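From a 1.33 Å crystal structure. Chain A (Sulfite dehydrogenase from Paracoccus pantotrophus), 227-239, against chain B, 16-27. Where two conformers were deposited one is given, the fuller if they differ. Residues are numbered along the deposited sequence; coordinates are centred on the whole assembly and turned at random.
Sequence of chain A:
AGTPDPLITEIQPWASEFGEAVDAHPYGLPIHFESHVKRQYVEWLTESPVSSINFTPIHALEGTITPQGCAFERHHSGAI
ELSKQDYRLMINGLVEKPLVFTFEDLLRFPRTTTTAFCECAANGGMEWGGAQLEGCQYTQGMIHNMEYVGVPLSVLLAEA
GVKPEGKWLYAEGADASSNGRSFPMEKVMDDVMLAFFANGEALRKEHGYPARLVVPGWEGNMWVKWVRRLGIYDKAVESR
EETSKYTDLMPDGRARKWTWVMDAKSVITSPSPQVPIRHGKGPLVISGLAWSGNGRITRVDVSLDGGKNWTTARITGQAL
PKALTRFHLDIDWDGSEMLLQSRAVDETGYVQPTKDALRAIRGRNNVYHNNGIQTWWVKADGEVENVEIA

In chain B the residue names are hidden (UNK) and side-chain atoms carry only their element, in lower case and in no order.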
ATOM      1  N   VAL A 227      20.556  -2.526  -6.468  1.00  6.99           N
ATOM      2  CA  VAL A 227      21.615  -3.511  -6.279  0.50  7.99           C
ATOM      3  C   VAL A 227      22.243  -3.898  -7.614  1.00  7.82           C
ATOM      4  O   VAL A 227      21.536  -4.253  -8.551  1.00  9.24           O
ATOM      5  CB  VAL A 227      21.140  -4.766  -5.514  0.50  9.08           C
ATOM      6  CG1 VAL A 227      22.330  -5.444  -4.826  0.50  7.58           C
ATOM      7  CG2 VAL A 227      20.186  -4.427  -4.449  0.50  9.87           C
ATOM      8  N   ARG A 228      23.565  -3.807  -7.697  1.00  7.49           N
ATOM      9  CA  ARG A 228      24.269  -4.106  -8.948  1.00  7.74           C
ATOM     10  C   ARG A 228      25.171  -5.321  -8.928  1.00  7.58           C
ATOM     11  O   ARG A 228      25.474  -5.888  -9.985  1.00  8.70           O
ATOM     12  CB  ARG A 228      25.095  -2.896  -9.412  1.00  8.38           C
ATOM     13  CG  ARG A 228      26.463  -2.781  -8.799  1.00  8.73           C
ATOM     14  CD  ARG A 228      27.259  -1.712  -9.468  1.00  9.55           C
ATOM     15  NE  ARG A 228      28.653  -1.733  -9.027  1.00  9.56           N
ATOM     16  CZ  ARG A 228      29.585  -0.887  -9.450  1.00  9.85           C
ATOM     17  NH1 ARG A 228      29.276   0.115 -10.275  1.00 10.65           N
ATOM     18  NH2 ARG A 228      30.833  -1.039  -9.035  1.00 10.31           N
ATOM     19  N   ARG A 229      25.609  -5.742  -7.746  1.00  7.75           N
ATOM     20  CA  ARG A 229      26.578  -6.839  -7.684  1.00  8.21           C
ATOM     21  C   ARG A 229      26.472  -7.597  -6.378  1.00  8.05           C
ATOM     22  O   ARG A 229      26.296  -7.007  -5.318  1.00  9.29           O
ATOM     23  CB  ARG A 229      28.013  -6.325  -7.886  1.00  8.41           C
ATOM     24  CG  ARG A 229      29.083  -7.400  -8.002  1.00  9.03           C
ATOM     25  CD  ARG A 229      30.427  -6.813  -8.374  1.00  8.81           C
ATOM     26  NE  ARG A 229      31.064  -6.159  -7.236  1.00  8.73           N
ATOM     27  CZ  ARG A 229      31.727  -6.802  -6.274  1.00  9.22           C
ATOM     28  NH1 ARG A 229      31.835  -8.124  -6.276  1.00  8.89           N
ATOM     29  NH2 ARG A 229      32.295  -6.125  -5.288  1.00 10.05           N
ATOM     30  N   LEU A 230      26.522  -8.920  -6.503  1.00  8.73           N
ATOM     31  CA  LEU A 230      26.608  -9.886  -5.410  1.00  9.04           C
ATOM     32  C   LEU A 230      27.937 -10.622  -5.573  1.00  9.10           C
ATOM     33  O   LEU A 230      28.110 -11.416  -6.502  1.00 10.22           O
ATOM     34  CB  LEU A 230      25.435 -10.867  -5.431  1.00  9.61           C
ATOM     35  CG  LEU A 230      24.036 -10.279  -5.566  1.00 10.46           C
ATOM     36  CD1 LEU A 230      23.014 -11.419  -5.663  1.00 11.77           C
ATOM     37  CD2 LEU A 230      23.712  -9.341  -4.397  1.00 10.50           C
ATOM     38  N   GLY A 231      28.878 -10.328  -4.697  1.00  8.43           N
ATOM     39  CA  GLY A 231      30.202 -10.945  -4.734  1.00  9.03           C
ATOM     40  C   GLY A 231      30.298 -11.992  -3.664  1.00  9.32           C
ATOM     41  O   GLY A 231      29.904 -11.756  -2.528  1.00  9.76           O
ATOM     42  N   ILE A 232      30.830 -13.160  -4.000  1.00  9.60           N
ATOM     43  CA  ILE A 232      30.948 -14.245  -3.031  1.00 10.27           C
ATOM     44  C   ILE A 232      32.408 -14.359  -2.621  1.00 10.20           C
ATOM     45  O   ILE A 232      33.263 -14.568  -3.463  1.00 10.67           O
ATOM     46  CB  ILE A 232      30.463 -15.570  -3.618  1.00 11.22           C
ATOM     47  CG1 ILE A 232      29.034 -15.429  -4.187  1.00 12.68           C
ATOM     48  CG2 ILE A 232      30.541 -16.658  -2.549  1.00 12.90           C
ATOM     49  CD1 ILE A 232      27.991 -14.868  -3.208  1.00 13.46           C
ATOM     50  N   TYR A 233      32.678 -14.206  -1.335  1.00  9.88           N
ATOM     51  CA  TYR A 233      34.032 -14.168  -0.785  1.00 10.39           C
ATOM     52  C   TYR A 233      34.154 -15.188   0.351  1.00 10.07           C
ATOM     53  O   TYR A 233      33.152 -15.725   0.861  1.00 10.42           O
ATOM     54  CB  TYR A 233      34.362 -12.728  -0.305  1.00 10.37           C
ATOM     55  CG  TYR A 233      34.275 -11.682  -1.378  1.00 11.63           C
ATOM     56  CD1 TYR A 233      35.277 -11.518  -2.298  1.00 14.60           C
ATOM     57  CD2 TYR A 233      33.219 -10.833  -1.445  1.00 13.05           C
ATOM     58  CE1 TYR A 233      35.191 -10.568  -3.301  1.00 15.57           C
ATOM     59  CE2 TYR A 233      33.129  -9.879  -2.435  1.00 13.03           C
ATOM     60  CZ  TYR A 233      34.113  -9.734  -3.352  1.00 12.68           C
ATOM     61  OH  TYR A 233      33.971  -8.768  -4.325  1.00 12.96           O
ATOM     62  N   ASP A 234      35.394 -15.432   0.767  1.00 10.75           N
ATOM     63  CA  ASP A 234      35.673 -16.381   1.845  1.00 11.41           C
ATOM     64  C   ASP A 234      35.679 -15.741   3.222  1.00 11.37           C
ATOM     65  O   ASP A 234      35.766 -16.421   4.225  1.00 12.55           O
ATOM     66  CB  ASP A 234      36.966 -17.184   1.575  1.00 11.95           C
ATOM     67  CG  ASP A 234      38.222 -16.323   1.527  1.00 14.30           C
ATOM     68  OD1 ASP A 234      38.152 -15.079   1.676  1.00 17.79           O
ATOM     69  OD2 ASP A 234      39.309 -16.924   1.331  1.00 19.58           O
ATOM     70  N   LYS A 235      35.525 -14.422   3.251  1.00 11.10           N
ATOM     71  CA  LYS A 235      35.521 -13.632   4.492  1.00 10.98           C
ATOM     72  C   LYS A 235      34.742 -12.353   4.264  1.00 10.05           C
ATOM     73  O   LYS A 235      34.498 -11.989   3.128  1.00  9.97           O
ATOM     74  CB  LYS A 235      36.932 -13.280   4.960  1.00 12.01           C
ATOM     75  CG  LYS A 235      37.768 -12.572   3.966  1.00 15.38           C
ATOM     76  CD  LYS A 235      39.188 -12.377   4.479  1.00 19.08           C
ATOM     77  CE  LYS A 235      39.867 -13.695   4.878  1.00 21.66           C
ATOM     78  NZ  LYS A 235      41.371 -13.661   5.020  1.00 25.96           N
ATOM     79  N   ALA A 236      34.366 -11.677   5.347  1.00 10.00           N
ATOM     80  CA  ALA A 236      33.658 -10.427   5.257  1.00  9.46           C
ATOM     81  C   ALA A 236      34.569  -9.387   4.612  1.00  8.89           C
ATOM     82  O   ALA A 236      35.782  -9.383   4.839  1.00  9.74           O
ATOM     83  CB  ALA A 236      33.217  -9.980   6.643  1.00 10.40           C
ATOM     84  N   VAL A 237      33.999  -8.476   3.843  1.00  8.75           N
ATOM     85  CA  VAL A 237      34.801  -7.436   3.239  1.00  8.14           C
ATOM     86  C   VAL A 237      35.276  -6.398   4.279  1.00  8.17           C
ATOM     87  O   VAL A 237      36.369  -5.866   4.176  1.00  8.57           O
ATOM     88  CB  VAL A 237      34.015  -6.762   2.089  1.00  8.88           C
ATOM     89  CG1 VAL A 237      34.744  -5.534   1.568  1.00  9.77           C
ATOM     90  CG2 VAL A 237      33.720  -7.796   0.994  1.00  9.94           C
ATOM     91  N   GLU A 238      34.437  -6.140   5.283  1.00  7.65           N
ATOM     92  CA  GLU A 238      34.689  -5.100   6.303  0.50  7.41           C
ATOM     93  C   GLU A 238      34.780  -3.743   5.616  1.00  7.69           C
ATOM     94  O   GLU A 238      35.758  -2.987   5.709  1.00  8.03           O
ATOM     95  CB  GLU A 238      35.892  -5.409   7.187  0.50  7.80           C
ATOM     96  CG  GLU A 238      35.838  -6.803   7.800  0.50  7.05           C
ATOM     97  CD  GLU A 238      34.888  -6.951   8.968  0.50  9.24           C
ATOM     98  OE1 GLU A 238      33.795  -6.348   8.972  0.50  9.60           O
ATOM     99  OE2 GLU A 238      35.256  -7.707   9.883  0.50  8.36           O
ATOM    100  N   SER A 239      33.720  -3.465   4.886  1.00  7.50           N
ATOM    101  CA  SER A 239      33.548  -2.225   4.181  1.00  6.76           C
ATOM    102  C   SER A 239      33.242  -1.042   5.101  1.00  7.08           C
ATOM    103  O   SER A 239      33.026  -1.202   6.302  1.00  6.98           O
ATOM    104  CB  SER A 239      32.413  -2.404   3.200  1.00  8.22           C
ATOM    105  OG  SER A 239      31.228  -2.623   3.951  1.00 10.99           O
TER
ATOM    106  N   UNK B  16      35.779  -4.089 -13.869  1.00 10.29           N
ATOM    107  CA  UNK B  16      35.188  -2.756 -13.795  1.00  9.82           C
ATOM    108  C   UNK B  16      34.377  -2.554 -12.520  1.00  9.90           C
ATOM    109  O   UNK B  16      34.391  -1.449 -11.968  1.00 11.34           O
ATOM    110  c   UNK B  16      34.298  -2.480 -15.009  1.00 10.62           C
ATOM    111  N   UNK B  17      33.640  -3.585 -12.114  1.00  9.75           N
ATOM    112  CA  UNK B  17      32.700  -3.467 -10.990  1.00  9.85           C
ATOM    113  C   UNK B  17      33.194  -4.033  -9.668  1.00 10.29           C
ATOM    114  O   UNK B  17      32.796  -3.528  -8.611  1.00 11.07           O
ATOM    115  c   UNK B  17      28.101  -4.218 -12.032  1.00  9.01           C
ATOM    116  c   UNK B  17      29.053  -3.269 -12.392  1.00  8.59           C
ATOM    117  c   UNK B  17      30.452  -3.110 -12.122  1.00  9.78           C
ATOM    118  c   UNK B  17      31.340  -4.059 -11.363  1.00  9.97           C
ATOM    119  c   UNK B  17      30.824  -1.962 -12.758  1.00  8.85           C
ATOM    120  c   UNK B  17      28.637  -2.153 -13.129  1.00  8.35           C
ATOM    121  c   UNK B  17      27.317  -1.981 -13.537  1.00 10.10           C
ATOM    122  c   UNK B  17      26.420  -2.927 -13.158  1.00  9.39           C
ATOM    123  c   UNK B  17      26.807  -4.046 -12.444  1.00  9.56           C
ATOM    124  n   UNK B  17      29.732  -1.369 -13.349  1.00  9.33           N
ATOM    125  N   UNK B  18      34.044  -5.052  -9.688  1.00  9.46           N
ATOM    126  CA  UNK B  18      34.547  -5.604  -8.432  1.00 10.01           C
ATOM    127  C   UNK B  18      35.870  -4.959  -8.083  1.00 10.46           C
ATOM    128  O   UNK B  18      36.934  -5.371  -8.557  1.00 11.65           O
ATOM    129  c   UNK B  18      34.674  -7.121  -8.474  1.00 10.20           C
ATOM    130  o   UNK B  18      35.425  -6.915  -6.223  1.00 12.31           O
ATOM    131  o   UNK B  18      34.985  -8.933  -6.947  1.00 14.42           O
ATOM    132  c   UNK B  18      35.057  -7.702  -7.122  1.00 10.85           C
ATOM    133  N   UNK B  19      35.788  -3.886  -7.295  1.00 10.81           N
ATOM    134  CA  UNK B  19      36.971  -3.195  -6.796  1.00 12.43           C
ATOM    135  C   UNK B  19      37.088  -3.281  -5.272  1.00 11.68           C
ATOM    136  O   UNK B  19      37.885  -2.539  -4.668  1.00 13.88           O
ATOM    137  o   UNK B  19      35.827  -1.055  -6.741  1.00 16.34           O
ATOM    138  c   UNK B  19      36.986  -1.715  -7.247  1.00 13.89           C
ATOM    139  c   UNK B  19      37.012  -1.611  -8.769  1.00 16.02           C
ATOM    140  N   UNK B  20      36.351  -4.204  -4.652  1.00 10.37           N
ATOM    141  CA  UNK B  20      36.391  -4.378  -3.216  1.00 10.14           C
ATOM    142  C   UNK B  20      37.762  -4.847  -2.782  1.00 10.05           C
ATOM    143  O   UNK B  20      38.432  -5.608  -3.492  1.00 11.77           O
ATOM    144  c   UNK B  20      35.323  -5.350  -2.760  1.00 11.14           C
ATOM    145  N   UNK B  21      38.187  -4.382  -1.615  1.00  9.77           N
ATOM    146  CA  UNK B  21      39.442  -4.810  -1.004  1.00  9.23           C
ATOM    147  C   UNK B  21      39.126  -5.344   0.371  1.00  9.33           C
ATOM    148  O   UNK B  21      38.495  -4.646   1.183  1.00  9.94           O
ATOM    149  c   UNK B  21      41.789  -4.201  -0.299  1.00 11.00           C
ATOM    150  c   UNK B  21      40.473  -3.667  -0.906  1.00  9.75           C
ATOM    151  c   UNK B  21      40.701  -3.029  -2.300  1.00 11.27           C
ATOM    152  N   UNK B  22      39.528  -6.587   0.607  1.00  9.72           N
ATOM    153  CA  UNK B  22      39.304  -7.217   1.902  1.00  9.67           C
ATOM    154  C   UNK B  22      40.500  -6.960   2.834  1.00  9.85           C
ATOM    155  O   UNK B  22      41.547  -6.568   2.364  1.00  9.68           O
ATOM    156  c   UNK B  22      37.784  -8.860  -0.544  1.00 16.53           C
ATOM    157  c   UNK B  22      37.015 -10.282   1.359  1.00 17.78           C
ATOM    158  c   UNK B  22      37.664  -8.957   0.961  1.00 12.53           C
ATOM    159  c   UNK B  22      39.003  -8.700   1.703  1.00 10.65           C
ATOM    160  N   UNK B  23      40.336  -7.156   4.159  1.00 10.09           N
ATOM    161  CA  UNK B  23      41.390  -6.749   5.104  1.00 11.17           C
ATOM    162  C   UNK B  23      42.737  -7.420   4.889  1.00 11.56           C
ATOM    163  O   UNK B  23      43.766  -6.834   5.219  1.00 12.77           O
ATOM    164  c   UNK B  23      39.094  -7.525   4.854  1.00 10.54           C
ATOM    165  c   UNK B  23      39.315  -7.002   6.238  1.00 11.58           C
ATOM    166  c   UNK B  23      40.799  -7.093   6.478  1.00 10.79           C
ATOM    167  N   UNK B  24      42.724  -8.613   4.311  1.00 11.34           N
ATOM    168  CA  UNK B  24      43.944  -9.356   3.989  1.00 12.19           C
ATOM    169  C   UNK B  24      44.590  -8.952   2.662  1.00 12.32           C
ATOM    170  O   UNK B  24      45.577  -9.576   2.251  1.00 13.64           O
ATOM    171  c   UNK B  24      43.639 -10.865   3.997  1.00 12.70           C
ATOM    172  o   UNK B  24      42.166 -10.445   2.138  1.00 15.88           O
ATOM    173  o   UNK B  24      42.432 -12.524   2.773  1.00 18.33           O
ATOM    174  c   UNK B  24      42.670 -11.298   2.894  1.00 14.54           C
ATOM    175  N   UNK B  25      44.057  -7.927   1.992  1.00 11.83           N
ATOM    176  CA  UNK B  25      44.601  -7.447   0.731  1.00 12.03           C
ATOM    177  C   UNK B  25      44.045  -8.077  -0.530  1.00 11.44           C
ATOM    178  O   UNK B  25      44.403  -7.647  -1.624  1.00 13.33           O
ATOM    179  N   UNK B  26      43.155  -9.064  -0.408  1.00 11.24           N
ATOM    180  CA  UNK B  26      42.456  -9.563  -1.590  1.00 11.63           C
ATOM    181  C   UNK B  26      41.784  -8.356  -2.262  1.00 11.58           C
ATOM    182  O   UNK B  26      41.102  -7.575  -1.599  1.00 11.40           O
ATOM    183  c   UNK B  26      40.564 -12.811  -0.464  1.00 18.31           C
ATOM    184  n   UNK B  26      40.456 -13.293   0.773  1.00 20.65           N
ATOM    185  o   UNK B  26      39.696 -12.993  -1.328  1.00 20.39           O
ATOM    186  c   UNK B  26      41.794 -11.952  -0.761  1.00 15.68           C
ATOM    187  c   UNK B  26      41.371 -10.572  -1.231  1.00 12.57           C
ATOM    188  N   UNK B  27      41.973  -8.202  -3.565  1.00 11.49           N
ATOM    189  CA  UNK B  27      41.347  -7.117  -4.328  1.00 11.69           C
ATOM    190  C   UNK B  27      42.280  -5.956  -4.623  1.00 11.75           C
ATOM    191  O   UNK B  27      41.987  -5.140  -5.480  1.00 11.94           O
TER
HETATM  192  O   HOH W   1      33.028   0.277 -10.173  1.00 13.78           O
HETATM  193  O   HOH W   2      33.230  -3.462  -5.664  1.00 13.49           O
HETATM  194  O   HOH W   3      37.340 -14.550  -1.438  1.00 16.09           O
HETATM  195  O   HOH W   4      37.970  -3.729   3.596  1.00 10.36           O

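Position 16 has one side-chain carbon, set sideways and touching nothing on chain A; it is alanine, and its carbonyl O takes part through water 1, which bridges to Arg A228 NH2. Position 17 carries one carbon and then fused five- and six-membered rings of eight carbons and one nitrogen, and the guanidinium of Arg A228 lies flat on them, planes 6° apart: tryptophan. Arg A228 CZ is 3.6 Å from the centroid of the five-membered ring of Trp B17, and Arg A228 CD equally far from that of the six-membered ring. Arg A228 NH2 also gives a weak hydrogen bond to Trp B17 O at 3.2 Å.

Position 18 has two carbons, the second bearing two oxygens, one of which meets Tyr A233 OH and Arg A229 NH1: aspartate. Tyr A233 OH donates to Asp B18 OD2 at 2.8 Å. Arg A229 NH1 lies 3.3 Å from the same Asp B18 OD2, a salt bridge of charge alone, since the oxygen sits well out of the guanidinium plane. Position 19 has a carbon carrying one oxygen and one carbon, and points away from chain A: threonine. Position 20 is a single carbon, its CB 4.0 Å from Arg A229 NH2 and from Tyr A233 OH, hence alanine. Position 21, three carbons forked at the first, turns away and is valine; water 4 links its O to Val A237 O.

Position 22 has four carbons forked at the second, one branch over the face of the Tyr A233 ring: leucine. Its CG lies 4.1 Å from Val A237 CG2. At 23 three carbons close a ring onto the backbone N, and a ring carbon meets Val A237 O; this is proline, with Pro B23 CD 3.3 Å from Val A237 O. Position 24, again two carbons with two terminal oxygens, faces the Lys A235 ammonium and is aspartate: Lys A235 NZ to Asp B24 OD2 is 2.7 Å, a hydrogen-bonded salt bridge. Position 25 lacks a side chain; its backbone angles would jam a CB against the preceding carbonyl O, so glycine closes the type I turn begun at Leu B22. Position 26 has three carbons, the last with one oxygen and one nitrogen, and the nitrogen reaches Asp A234 OD1: glutamine, its NE2 donating to Asp A234 OD1 at 3.1 Å. Position 27, without side-chain atoms, is glycine; a CB would strike Ala B20 O.

The contact joins a stacked arginine to a lysine salt bridge, with Leu B22 packed between. Within the complex, Arg A229 donates to Tyr A233 OH, and Asp B24 accepts from Gln B26.

Chain B 16-27: AWDTAVLPDGQG
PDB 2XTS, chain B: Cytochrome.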